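Local coordinates for conserved hypothetical protein NMB0706 (Neisseria meningitidis, PDB 1RV9) that is of unknown function but belongs to the YfiH-like (DUF152) family, also named multi-copper polyphenol oxidoreductase laccase, at residues A[46-51]-A[245-250]; A[78-83]-A[112-117]; A[99-104]-A[132-137]; A[118-123]-A[164-169]. All blocks are in the same frame, centred on the assembly; numbering follows the deposited sequence.

Contact 1: A[46-51]-A[245-250]; sequences SLNLGT and TGRMAS. With SO4 (sulfate ion), chain B.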
loop_
_atom_site.group_PDB
_atom_site.type_symbol
_atom_site.label_atom_id
_atom_site.label_comp_id
_atom_site.label_asym_id
_atom_site.label_seq_id
_atom_site.Cartn_x
_atom_site.Cartn_y
_atom_site.Cartn_z
ATOM N N SER A 46 1.824 19.250 -0.462
ATOM C CA SER A 46 1.801 19.147 0.936
ATOM C C SER A 46 2.258 17.924 1.701
ATOM O O SER A 46 3.448 17.857 2.093
ATOM C CB SER A 46 0.515 19.873 1.357
ATOM O OG SER A 46 -0.312 19.171 2.197
ATOM N N LEU A 47 1.409 16.944 1.944
ATOM C CA LEU A 47 1.992 15.859 2.743
ATOM C C LEU A 47 2.818 14.770 2.066
ATOM O O LEU A 47 2.475 13.597 2.135
ATOM C CB LEU A 47 0.961 15.238 3.691
ATOM C CG LEU A 47 1.438 14.520 4.960
ATOM C CD1 LEU A 47 1.981 15.504 6.012
ATOM C CD2 LEU A 47 0.231 13.781 5.548
ATOM N N ASN A 48 3.966 15.159 1.502
ATOM C CA ASN A 48 4.839 14.180 0.854
ATOM C C ASN A 48 5.729 13.461 1.850
ATOM O O ASN A 48 6.546 14.079 2.533
ATOM C CB ASN A 48 5.719 14.841 -0.205
ATOM C CG ASN A 48 6.769 13.904 -0.743
ATOM O OD1 ASN A 48 6.486 12.742 -1.009
ATOM N ND2 ASN A 48 7.991 14.407 -0.916
ATOM N N LEU A 49 5.572 12.145 1.920
ATOM C CA LEU A 49 6.347 11.343 2.846
ATOM C C LEU A 49 7.520 10.611 2.205
ATOM O O LEU A 49 8.267 9.925 2.899
ATOM C CB LEU A 49 5.423 10.335 3.531
ATOM C CG LEU A 49 4.242 10.967 4.271
ATOM C CD1 LEU A 49 3.249 9.889 4.677
ATOM C CD2 LEU A 49 4.749 11.724 5.488
ATOM N N GLY A 50 7.689 10.760 0.890
ATOM C CA GLY A 50 8.778 10.081 0.203
ATOM C C GLY A 50 10.057 10.894 0.091
ATOM O O GLY A 50 10.025 12.064 -0.286
ATOM N N THR A 51 11.184 10.264 0.411
ATOM C CA THR A 51 12.486 10.928 0.357
ATOM C C THR A 51 13.218 10.634 -0.947
ATOM O O THR A 51 14.337 11.104 -1.154
ATOM C CB THR A 51 13.402 10.447 1.492
ATOM O OG1 THR A 51 13.644 9.043 1.339
ATOM C CG2 THR A 51 12.767 10.702 2.846
ATOM N N THR A 245 6.138 13.640 -8.171
ATOM C CA THR A 245 5.198 14.124 -7.176
ATOM C C THR A 245 5.457 13.474 -5.817
ATOM O O THR A 245 6.434 12.746 -5.639
ATOM C CB THR A 245 3.737 13.863 -7.648
ATOM O OG1 THR A 245 2.817 14.570 -6.809
ATOM C CG2 THR A 245 3.414 12.374 -7.623
ATOM N N GLY A 246 4.582 13.741 -4.856
ATOM C CA GLY A 246 4.771 13.180 -3.532
ATOM C C GLY A 246 4.251 11.767 -3.365
ATOM O O GLY A 246 3.795 11.133 -4.317
ATOM N N ARG A 247 4.340 11.273 -2.138
ATOM C CA ARG A 247 3.862 9.939 -1.803
ATOM C C ARG A 247 3.049 10.003 -0.518
ATOM O O ARG A 247 3.463 10.638 0.450
ATOM C CB ARG A 247 5.039 8.983 -1.585
ATOM C CG ARG A 247 5.878 8.708 -2.826
ATOM C CD ARG A 247 5.128 7.851 -3.830
ATOM N NE ARG A 247 5.956 7.523 -4.989
ATOM C CZ ARG A 247 6.211 8.355 -5.995
ATOM N NH1 ARG A 247 5.701 9.582 -6.006
ATOM N NH2 ARG A 247 6.988 7.958 -6.992
ATOM N N MET A 248 1.877 9.378 -0.517
ATOM C CA MET A 248 1.097 9.331 0.708
ATOM C C MET A 248 1.441 7.964 1.286
ATOM O O MET A 248 2.238 7.228 0.701
ATOM C CB MET A 248 -0.410 9.463 0.445
ATOM C CG MET A 248 -0.984 8.549 -0.608
ATOM S SD MET A 248 -1.046 9.331 -2.227
ATOM C CE MET A 248 -1.575 7.937 -3.204
ATOM N N ALA A 249 0.872 7.613 2.427
ATOM C CA ALA A 249 1.205 6.318 3.002
ATOM C C ALA A 249 0.019 5.657 3.658
ATOM O O ALA A 249 -0.950 6.315 4.028
ATOM C CB ALA A 249 2.318 6.474 4.013
ATOM N N SER A 250 0.102 4.339 3.771
ATOM C CA SER A 250 -0.932 3.562 4.431
ATOM C C SER A 250 -0.209 2.907 5.592
ATOM O O SER A 250 0.758 2.155 5.395
ATOM C CB SER A 250 -1.518 2.524 3.477
ATOM O OG SER A 250 -2.202 3.179 2.423
HETATM S S SO4 B . 8.470 4.505 -7.041
HETATM O O1 SO4 B . 9.788 4.526 -7.710
HETATM O O2 SO4 B . 8.451 5.511 -5.961
HETATM O O3 SO4 B . 7.419 4.821 -8.022
HETATM O O4 SO4 B . 8.231 3.172 -6.465
#

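Contact 2: A[78-83]-A[112-117]; sequences LNQIHS and AVMTAD. With SO4 (sulfate ion), chain B.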
loop_
_atom_site.group_PDB
_atom_site.type_symbol
_atom_site.label_atom_id
_atom_site.label_comp_id
_atom_site.label_asym_id
_atom_site.label_seq_id
_atom_site.Cartn_x
_atom_site.Cartn_y
_atom_site.Cartn_z
ATOM N N LEU A 78 10.186 2.078 4.599
ATOM C CA LEU A 78 11.118 1.174 3.933
ATOM C C LEU A 78 11.683 1.781 2.661
ATOM O O LEU A 78 11.105 2.703 2.088
ATOM C CB LEU A 78 10.405 -0.125 3.539
ATOM C CG LEU A 78 9.539 -0.850 4.569
ATOM C CD1 LEU A 78 8.752 -1.951 3.863
ATOM C CD2 LEU A 78 10.407 -1.428 5.679
ATOM N N ASN A 79 12.827 1.266 2.225
ATOM C CA ASN A 79 13.375 1.719 0.958
ATOM C C ASN A 79 12.749 0.717 -0.001
ATOM O O ASN A 79 13.296 -0.363 -0.245
ATOM C CB ASN A 79 14.898 1.601 0.912
ATOM C CG ASN A 79 15.454 2.005 -0.438
ATOM O OD1 ASN A 79 15.030 3.007 -1.014
ATOM N ND2 ASN A 79 16.402 1.231 -0.953
ATOM N N GLN A 80 11.575 1.071 -0.512
ATOM C CA GLN A 80 10.835 0.204 -1.416
ATOM C C GLN A 80 11.529 0.067 -2.759
ATOM O O GLN A 80 11.908 1.061 -3.376
ATOM C CB GLN A 80 9.411 0.751 -1.580
ATOM C CG GLN A 80 8.682 0.830 -0.243
ATOM C CD GLN A 80 7.368 1.595 -0.281
ATOM O OE1 GLN A 80 6.734 1.789 0.756
ATOM N NE2 GLN A 80 6.957 2.038 -1.466
ATOM N N ILE A 81 11.689 -1.173 -3.206
ATOM C CA ILE A 81 12.351 -1.445 -4.473
ATOM C C ILE A 81 11.529 -2.374 -5.363
ATOM O O ILE A 81 12.070 -3.041 -6.247
ATOM C CB ILE A 81 13.746 -2.065 -4.243
ATOM C CG1 ILE A 81 13.630 -3.308 -3.356
ATOM C CG2 ILE A 81 14.667 -1.040 -3.607
ATOM C CD1 ILE A 81 14.922 -4.093 -3.229
ATOM N N HIS A 82 10.220 -2.403 -5.127
ATOM C CA HIS A 82 9.303 -3.233 -5.901
ATOM C C HIS A 82 9.662 -4.713 -5.868
ATOM O O HIS A 82 9.499 -5.440 -6.854
ATOM C CB HIS A 82 9.235 -2.708 -7.336
ATOM C CG HIS A 82 8.564 -1.375 -7.444
ATOM N ND1 HIS A 82 7.208 -1.239 -7.643
ATOM C CD2 HIS A 82 9.053 -0.116 -7.320
ATOM C CE1 HIS A 82 6.888 0.043 -7.638
ATOM N NE2 HIS A 82 7.990 0.745 -7.443
ATOM N N SER A 83 10.143 -5.142 -4.707
ATOM C CA SER A 83 10.528 -6.523 -4.457
ATOM C C SER A 83 9.354 -7.222 -3.789
ATOM O O SER A 83 8.265 -6.657 -3.651
ATOM C CB SER A 83 11.719 -6.574 -3.497
ATOM O OG SER A 83 11.306 -6.238 -2.175
ATOM N N ALA A 112 4.250 0.537 7.475
ATOM C CA ALA A 112 3.841 1.531 6.501
ATOM C C ALA A 112 4.415 1.310 5.117
ATOM O O ALA A 112 5.521 0.794 4.960
ATOM C CB ALA A 112 4.242 2.920 6.991
ATOM N N VAL A 113 3.630 1.686 4.115
ATOM C CA VAL A 113 4.059 1.627 2.727
ATOM C C VAL A 113 3.659 2.957 2.095
ATOM O O VAL A 113 2.610 3.524 2.421
ATOM C CB VAL A 113 3.432 0.436 1.954
ATOM C CG1 VAL A 113 3.993 -0.868 2.496
ATOM C CG2 VAL A 113 1.924 0.460 2.062
ATOM N N MET A 114 4.515 3.463 1.213
ATOM C CA MET A 114 4.298 4.743 0.541
ATOM C C MET A 114 3.915 4.516 -0.911
ATOM O O MET A 114 4.519 3.688 -1.588
ATOM C CB MET A 114 5.578 5.573 0.607
ATOM C CG MET A 114 6.024 5.891 2.019
ATOM S SD MET A 114 7.679 6.595 2.031
ATOM C CE MET A 114 8.662 5.116 2.045
ATOM N N THR A 115 2.930 5.268 -1.395
ATOM C CA THR A 115 2.465 5.098 -2.767
ATOM C C THR A 115 1.939 6.382 -3.405
ATOM O O THR A 115 1.707 7.382 -2.728
ATOM C CB THR A 115 1.308 4.073 -2.825
ATOM O OG1 THR A 115 0.176 4.603 -2.123
ATOM C CG2 THR A 115 1.713 2.756 -2.175
ATOM N N ALA A 116 1.747 6.318 -4.719
ATOM C CA ALA A 116 1.196 7.408 -5.519
ATOM C C ALA A 116 0.712 6.760 -6.817
ATOM O O ALA A 116 1.112 7.158 -7.909
ATOM C CB ALA A 116 2.259 8.470 -5.809
ATOM N N ASP A 117 -0.137 5.739 -6.655
ATOM C CA ASP A 117 -0.752 4.941 -7.728
ATOM C C ASP A 117 -0.662 3.453 -7.402
ATOM O O ASP A 117 -1.635 2.715 -7.560
ATOM C CB ASP A 117 -0.090 5.161 -9.097
ATOM C CG ASP A 117 -0.615 6.393 -9.827
ATOM O OD1 ASP A 117 -1.589 7.024 -9.361
ATOM O OD2 ASP A 117 -0.041 6.724 -10.885
HETATM S S SO4 B . 8.470 4.505 -7.041
HETATM O O1 SO4 B . 9.788 4.526 -7.710
HETATM O O2 SO4 B . 8.451 5.511 -5.961
HETATM O O3 SO4 B . 7.419 4.821 -8.022
HETATM O O4 SO4 B . 8.231 3.172 -6.465
HETATM O O HOH W 1 7.503 2.203 3.491
#

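Contact 3: A[99-104]-A[132-137]; sequences ADASVD and AAAHAG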
loop_
_atom_site.group_PDB
_atom_site.type_symbol
_atom_site.label_atom_id
_atom_site.label_comp_id
_atom_site.label_asym_id
_atom_site.label_seq_id
_atom_site.Cartn_x
_atom_site.Cartn_y
_atom_site.Cartn_z
ATOM N N ALA A 99 13.087 -3.267 1.176
ATOM C CA ALA A 99 11.975 -4.193 1.296
ATOM C C ALA A 99 10.694 -3.510 0.869
ATOM O O ALA A 99 10.646 -2.287 0.754
ATOM C CB ALA A 99 11.859 -4.671 2.731
ATOM N N ASP A 100 9.647 -4.301 0.659
ATOM C CA ASP A 100 8.381 -3.745 0.219
ATOM C C ASP A 100 7.174 -4.150 1.049
ATOM O O ASP A 100 6.035 -3.940 0.638
ATOM C CB ASP A 100 8.167 -4.083 -1.254
ATOM C CG ASP A 100 9.110 -3.311 -2.156
ATOM O OD1 ASP A 100 8.698 -2.254 -2.676
ATOM O OD2 ASP A 100 10.270 -3.751 -2.326
ATOM N N ALA A 101 7.425 -4.718 2.221
ATOM C CA ALA A 101 6.343 -5.107 3.128
ATOM C C ALA A 101 6.926 -5.319 4.512
ATOM O O ALA A 101 8.110 -5.623 4.653
ATOM C CB ALA A 101 5.665 -6.395 2.647
ATOM N N SER A 102 6.105 -5.127 5.535
ATOM C CA SER A 102 6.563 -5.353 6.898
ATOM C C SER A 102 5.421 -5.914 7.731
ATOM O O SER A 102 4.240 -5.717 7.417
ATOM C CB SER A 102 7.108 -4.060 7.530
ATOM O OG SER A 102 6.076 -3.153 7.883
ATOM N N VAL A 103 5.786 -6.643 8.777
ATOM C CA VAL A 103 4.816 -7.252 9.675
ATOM C C VAL A 103 5.167 -6.896 11.115
ATOM O O VAL A 103 6.310 -6.539 11.413
ATOM C CB VAL A 103 4.819 -8.797 9.535
ATOM C CG1 VAL A 103 4.483 -9.194 8.108
ATOM C CG2 VAL A 103 6.181 -9.351 9.921
ATOM N N ASP A 104 4.181 -6.981 12.000
ATOM C CA ASP A 104 4.409 -6.702 13.411
ATOM C C ASP A 104 3.362 -7.328 14.311
ATOM O O ASP A 104 2.196 -7.434 13.940
ATOM C CB ASP A 104 4.436 -5.201 13.695
ATOM C CG ASP A 104 4.653 -4.909 15.165
ATOM O OD1 ASP A 104 3.714 -4.432 15.841
ATOM O OD2 ASP A 104 5.773 -5.188 15.649
ATOM N N ALA A 132 0.214 -5.926 9.233
ATOM C CA ALA A 132 1.215 -5.844 8.178
ATOM C C ALA A 132 0.791 -4.854 7.107
ATOM O O ALA A 132 -0.391 -4.558 6.951
ATOM C CB ALA A 132 1.437 -7.220 7.545
ATOM N N ALA A 133 1.776 -4.345 6.375
ATOM C CA ALA A 133 1.537 -3.414 5.282
ATOM C C ALA A 133 2.407 -3.877 4.122
ATOM O O ALA A 133 3.585 -4.179 4.314
ATOM C CB ALA A 133 1.926 -1.997 5.696
ATOM N N ALA A 134 1.826 -3.948 2.928
ATOM C CA ALA A 134 2.562 -4.380 1.750
ATOM C C ALA A 134 2.416 -3.396 0.595
ATOM O O ALA A 134 1.336 -2.851 0.353
ATOM C CB ALA A 134 2.085 -5.766 1.311
ATOM N N HIS A 135 3.526 -3.174 -0.103
ATOM C CA HIS A 135 3.585 -2.284 -1.258
ATOM C C HIS A 135 3.386 -3.168 -2.483
ATOM O O HIS A 135 4.272 -3.949 -2.850
ATOM C CB HIS A 135 4.956 -1.607 -1.312
ATOM C CG HIS A 135 5.203 -0.826 -2.565
ATOM N ND1 HIS A 135 6.376 -0.929 -3.281
ATOM C CD2 HIS A 135 4.447 0.093 -3.213
ATOM C CE1 HIS A 135 6.334 -0.109 -4.315
ATOM N NE2 HIS A 135 5.174 0.523 -4.297
ATOM N N ALA A 136 2.223 -3.039 -3.111
ATOM C CA ALA A 136 1.898 -3.857 -4.266
ATOM C C ALA A 136 1.806 -3.136 -5.599
ATOM O O ALA A 136 0.709 -2.833 -6.076
ATOM C CB ALA A 136 0.595 -4.627 -3.998
ATOM N N GLY A 137 2.964 -2.838 -6.184
ATOM C CA GLY A 137 2.987 -2.242 -7.506
ATOM C C GLY A 137 2.708 -3.461 -8.367
ATOM O O GLY A 137 2.585 -4.561 -7.820
#

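Contact 4: A[118-123]-A[164-169]; sequences CLPVLF and LGPAIS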
loop_
_atom_site.group_PDB
_atom_site.type_symbol
_atom_site.label_atom_id
_atom_site.label_comp_id
_atom_site.label_asym_id
_atom_site.label_seq_id
_atom_site.Cartn_x
_atom_site.Cartn_y
_atom_site.Cartn_z
ATOM N N CYS A 118 0.507 3.006 -6.953
ATOM C CA CYS A 118 0.668 1.593 -6.628
ATOM C C CYS A 118 -0.270 1.204 -5.496
ATOM O O CYS A 118 -0.670 2.036 -4.686
ATOM C CB CYS A 118 2.120 1.282 -6.262
ATOM S SG CYS A 118 3.239 1.354 -7.685
ATOM N N LEU A 119 -0.612 -0.076 -5.434
ATOM C CA LEU A 119 -1.550 -0.553 -4.432
ATOM C C LEU A 119 -1.009 -0.833 -3.035
ATOM O O LEU A 119 -0.098 -1.639 -2.869
ATOM C CB LEU A 119 -2.231 -1.824 -4.943
ATOM C CG LEU A 119 -3.222 -2.484 -3.984
ATOM C CD1 LEU A 119 -4.471 -1.618 -3.852
ATOM C CD2 LEU A 119 -3.578 -3.873 -4.505
ATOM N N PRO A 120 -1.559 -0.153 -2.014
ATOM C CA PRO A 120 -1.113 -0.383 -0.639
ATOM C C PRO A 120 -2.075 -1.423 -0.069
ATOM O O PRO A 120 -3.285 -1.316 -0.268
ATOM C CB PRO A 120 -1.311 0.975 0.052
ATOM C CG PRO A 120 -1.922 1.897 -1.006
ATOM C CD PRO A 120 -2.465 1.005 -2.083
ATOM N N VAL A 121 -1.556 -2.436 0.612
ATOM C CA VAL A 121 -2.434 -3.441 1.209
ATOM C C VAL A 121 -2.100 -3.596 2.688
ATOM O O VAL A 121 -0.947 -3.834 3.049
ATOM C CB VAL A 121 -2.296 -4.818 0.522
ATOM C CG1 VAL A 121 -3.298 -5.809 1.134
ATOM C CG2 VAL A 121 -2.538 -4.679 -0.970
ATOM N N LEU A 122 -3.107 -3.440 3.542
ATOM C CA LEU A 122 -2.910 -3.587 4.981
ATOM C C LEU A 122 -3.534 -4.907 5.408
ATOM O O LEU A 122 -4.526 -5.335 4.823
ATOM C CB LEU A 122 -3.580 -2.442 5.737
ATOM C CG LEU A 122 -3.153 -1.026 5.342
ATOM C CD1 LEU A 122 -3.894 -0.029 6.229
ATOM C CD2 LEU A 122 -1.644 -0.867 5.500
ATOM N N PHE A 123 -2.951 -5.540 6.425
ATOM C CA PHE A 123 -3.443 -6.827 6.926
ATOM C C PHE A 123 -3.542 -6.846 8.445
ATOM O O PHE A 123 -2.783 -6.173 9.136
ATOM C CB PHE A 123 -2.475 -7.961 6.568
ATOM C CG PHE A 123 -2.292 -8.199 5.099
ATOM C CD1 PHE A 123 -3.011 -9.198 4.447
ATOM C CD2 PHE A 123 -1.336 -7.486 4.381
ATOM C CE1 PHE A 123 -2.773 -9.487 3.101
ATOM C CE2 PHE A 123 -1.092 -7.768 3.038
ATOM C CZ PHE A 123 -1.812 -8.772 2.398
ATOM N N LEU A 164 -7.597 -2.813 0.904
ATOM C CA LEU A 164 -7.018 -2.288 -0.321
ATOM C C LEU A 164 -7.045 -0.767 -0.209
ATOM O O LEU A 164 -8.111 -0.147 -0.230
ATOM C CB LEU A 164 -7.830 -2.748 -1.533
ATOM C CG LEU A 164 -8.024 -4.262 -1.643
ATOM C CD1 LEU A 164 -8.838 -4.574 -2.897
ATOM C CD2 LEU A 164 -6.675 -4.968 -1.687
ATOM N N GLY A 165 -5.860 -0.178 -0.078
ATOM C CA GLY A 165 -5.750 1.262 0.052
ATOM C C GLY A 165 -5.944 1.998 -1.258
ATOM O O GLY A 165 -6.198 1.379 -2.289
ATOM N N PRO A 166 -5.815 3.331 -1.249
ATOM C CA PRO A 166 -5.988 4.138 -2.459
ATOM C C PRO A 166 -4.941 3.835 -3.526
ATOM O O PRO A 166 -3.745 3.934 -3.271
ATOM C CB PRO A 166 -5.896 5.568 -1.931
ATOM C CG PRO A 166 -4.941 5.439 -0.787
ATOM C CD PRO A 166 -5.400 4.166 -0.106
ATOM N N ALA A 167 -5.402 3.459 -4.715
ATOM C CA ALA A 167 -4.504 3.145 -5.820
ATOM C C ALA A 167 -5.091 3.669 -7.120
ATOM O O ALA A 167 -6.181 4.245 -7.137
ATOM C CB ALA A 167 -4.299 1.631 -5.919
ATOM N N ILE A 168 -4.361 3.477 -8.210
ATOM C CA ILE A 168 -4.845 3.914 -9.508
ATOM C C ILE A 168 -5.891 2.881 -9.920
ATOM O O ILE A 168 -5.657 1.672 -9.813
ATOM C CB ILE A 168 -3.687 3.979 -10.536
ATOM C CG1 ILE A 168 -4.211 4.483 -11.880
ATOM C CG2 ILE A 168 -3.018 2.610 -10.670
ATOM C CD1 ILE A 168 -3.114 4.828 -12.867
ATOM N N SER A 169 -7.054 3.354 -10.360
ATOM C CA SER A 169 -8.125 2.447 -10.750
ATOM C C SER A 169 -7.983 1.957 -12.185
ATOM O O SER A 169 -7.250 2.536 -12.985
ATOM C CB SER A 169 -9.485 3.124 -10.570
ATOM O OG SER A 169 -9.698 4.108 -11.563
HETATM O O HOH W 2 -1.412 4.565 -4.348
#

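Contact 1: A[46-51]-A[245-250]
Asn48 and Arg247 meet through the carboxamide oxygen of one and the main-chain N-H of the other, with Arg247 N 2.8 Å from Asn48 OD1. CG of Asn48 stands anti to the backbone N (chi1 171°), and the amide lies over Gly246, whose CA comes to 3.1 Å from Asn48 OD1; Gly246 has no side chain to hold Asn48 CB off. The bond from Arg247 N is bent at the hydrogen (139°), and its donor is tilted from the carbonyl plane. From the opposite face of that plane Gly50 N donates to the same Asn48 OD1 at 3.0 Å, so two N-H groups grip the oxygen and restrict rotation of the amide, while ND2 is held by Asp55. Arg247 is also bound by its carbonyl: Leu49 N reaches Arg247 O at 3.0 Å, almost straight (169°) and in the carbonyl plane. Further along, Leu49 turns CD1 onto Ala249 CB at 3.6 Å. The Arg247 side chain starts near Gly50, then bends at chi2 and carries its guanidinium away from the loop. There NH1 turns back to Gly246 O at 3.0 Å, in the guanidinium plane, while the edge formed by NE and NH2 faces a sulfate; NH2 to sulfate O2, at 3.0 Å, is the firm bond, and two others are weak. The Asn48–Gly50 bond defines an Asx turn, set against Gly246 and Arg247 just before strand 248-254 begins, and Arg247, with His52 and His82, holds a sulfate probably picked up from the crystallisation liquor that may mark a pocket.

Contact 2: A[78-83]-A[112-117]
Gln80 reaches Met114 across two backbones whose nearest CA atoms, those of Leu78 and Val113, are 7.2 Å apart, too far for direct main-chain pairing of loop 78-83 with strand 112-115. Its CB points toward the strand and the chain is extended beyond CG, which brings the whole amide level with the peptide groups of Met114. Gln80 OE1 accepts from Met114 N at 2.8 Å (171° at the hydrogen), and Gln80 NE2 donates to Met114 O at 2.9 Å (174°). Both donors sit in the carbonyl plane of their acceptor, on a lone pair, and Met114 O lies in the amide plane of Gln80. Two such straight bonds fix the rotation of the amide, which serves the strand much as a neighbouring peptide would. A water adds a third link: it accepts from Leu78 N and donates to Gln80 OE1 and, at 2.8 Å, to Ala112 O, so OE1 receives two hydrogens. Met114 returns across the gap, bent at chi3 (-86°), and places CE 3.4 Å from Leu78 O. Beyond Gln80, His82 turns its ring edge to a sulfate, probably from the crystallisation liquor, with NE2 donating to sulfate O4 at 2.6 Å. Strand 110-115 lies between strands 248-254 and 75-76 in its sheet, while loop 78-83 passes from strand 75-76 to strand 86-88 at the edge of the second sheet. Val113 reaches that second sheet through Pro120 and Ala133, and Gln80 touches His135 there.

Contact 3: A[99-104]-A[132-137]
His135 and Asp100 form a His-carboxylate pair that lies next to Cys118 in a layout resembling a Cys-His-Asp triad, with no catalytic role established. His135 ND1 donates to Asp100 OD1 at 2.7 Å with an angle of 167° at the hydrogen. The carboxylate uses its anti lone pair and meets the imidazole edge nearly coplanar, the planes 18° apart. CG of His135 lies anti to the backbone N, which sets the ring alongside Asp100, both side chains pointing the same way. Asp100 is itself held by a second shell: OD1 also accepts from His82 N, and OD2 takes bonds from Ile81 N and Ser83 OG. The main chain repeats the pairing, with His135 N 2.7 Å from Asp100 O. From here strands 101-104 and 132-136 run antiparallel within the six-stranded sheet, their directions 173° apart and their axes approaching to 4.8 Å. Ser102 and Ala133 are a hydrogen-bonded pair, Ser102 N to Ala133 O and Ala133 N to Ser102 O each measuring 3.0 Å. The flanking pairs are non-hydrogen-bonded and touch by side chains: Ala101 CB is 3.9 Å from Ala134 CB, and Val103 CG1 is 3.7 Å from Ala132 CB. Ala101, Ala132 and Ala134 pack on Thr149 of helix 145-153, whereas Ser102 and Ala133 face Cys111 of the other sheet.

Contact 4: A[118-123]-A[164-169]
Cys118 meets segment 164-169 through its carbonyl: one water donates to Cys118 O at 2.7 Å and to Pro166 O at 2.6 Å, tying two acceptors that could not bond each other. Its CB points away from this segment, and its side chain touches His135. At Leu119 CG stands anti to the backbone N (chi1 178°), and CD1 lies against Ala167 CB at 3.9 Å and close to Gly165 O; the same side chain is covered by Tyr207 and Ala210 of helix 206-217. Pro120 makes the direct main-chain link, Gly165 N donating to Pro120 O at 2.8 Å. That bond is fairly straight (163°), its donor tilted 21° from the carbonyl plane. On the ring side, Pro120 CD comes to 3.4 Å from Pro166 O, and Pro120 CG to 4.0 Å from Gly165 CA, an approach made possible by the glycine having no side chain. Strand 119-125 is an inner strand of the six-stranded sheet in this alpha-beta-beta-alpha fold, between strands 131-136 and 160-164. The alternation of its residues follows: Leu119 and Val121 turn to the helices, while Pro120 touches Val113, Thr115 and Ser250 of the other sheet. Val121 pairs with Leu164 as an antiparallel non-hydrogen-bonded pair, where Val121 CG2 meets Leu164 CD2 at 4.2 Å and Leu146 and Ala210 add helix cover. Beyond it the pairing continues into strand 160-164, with Leu122 bonding by its backbone to Tyr163.

How the contacts relate
All four contacts are buried, but they differ in chemistry. Contact 3 pairs two strands of the six-stranded sheet, mainly by backbone bonds; contact 4 sets one of its strands against the end of strand 160-164 and the loop after it, largely by apolar packing with one bond and a water. Contacts 1 and 2 attach loops at the neighbouring strands 248-254 and 110-115 of the five-stranded sheet: contact 2 chiefly by a side-chain amide and a water, contact 1 by an amide, a backbone bond and an apolar touch. Both reach the sulfate, and each includes a partly exposed residue, Arg247 or Gln80, whereas every touching residue of contact 3 is buried. Contacts 2 and 3 meet at Asp100.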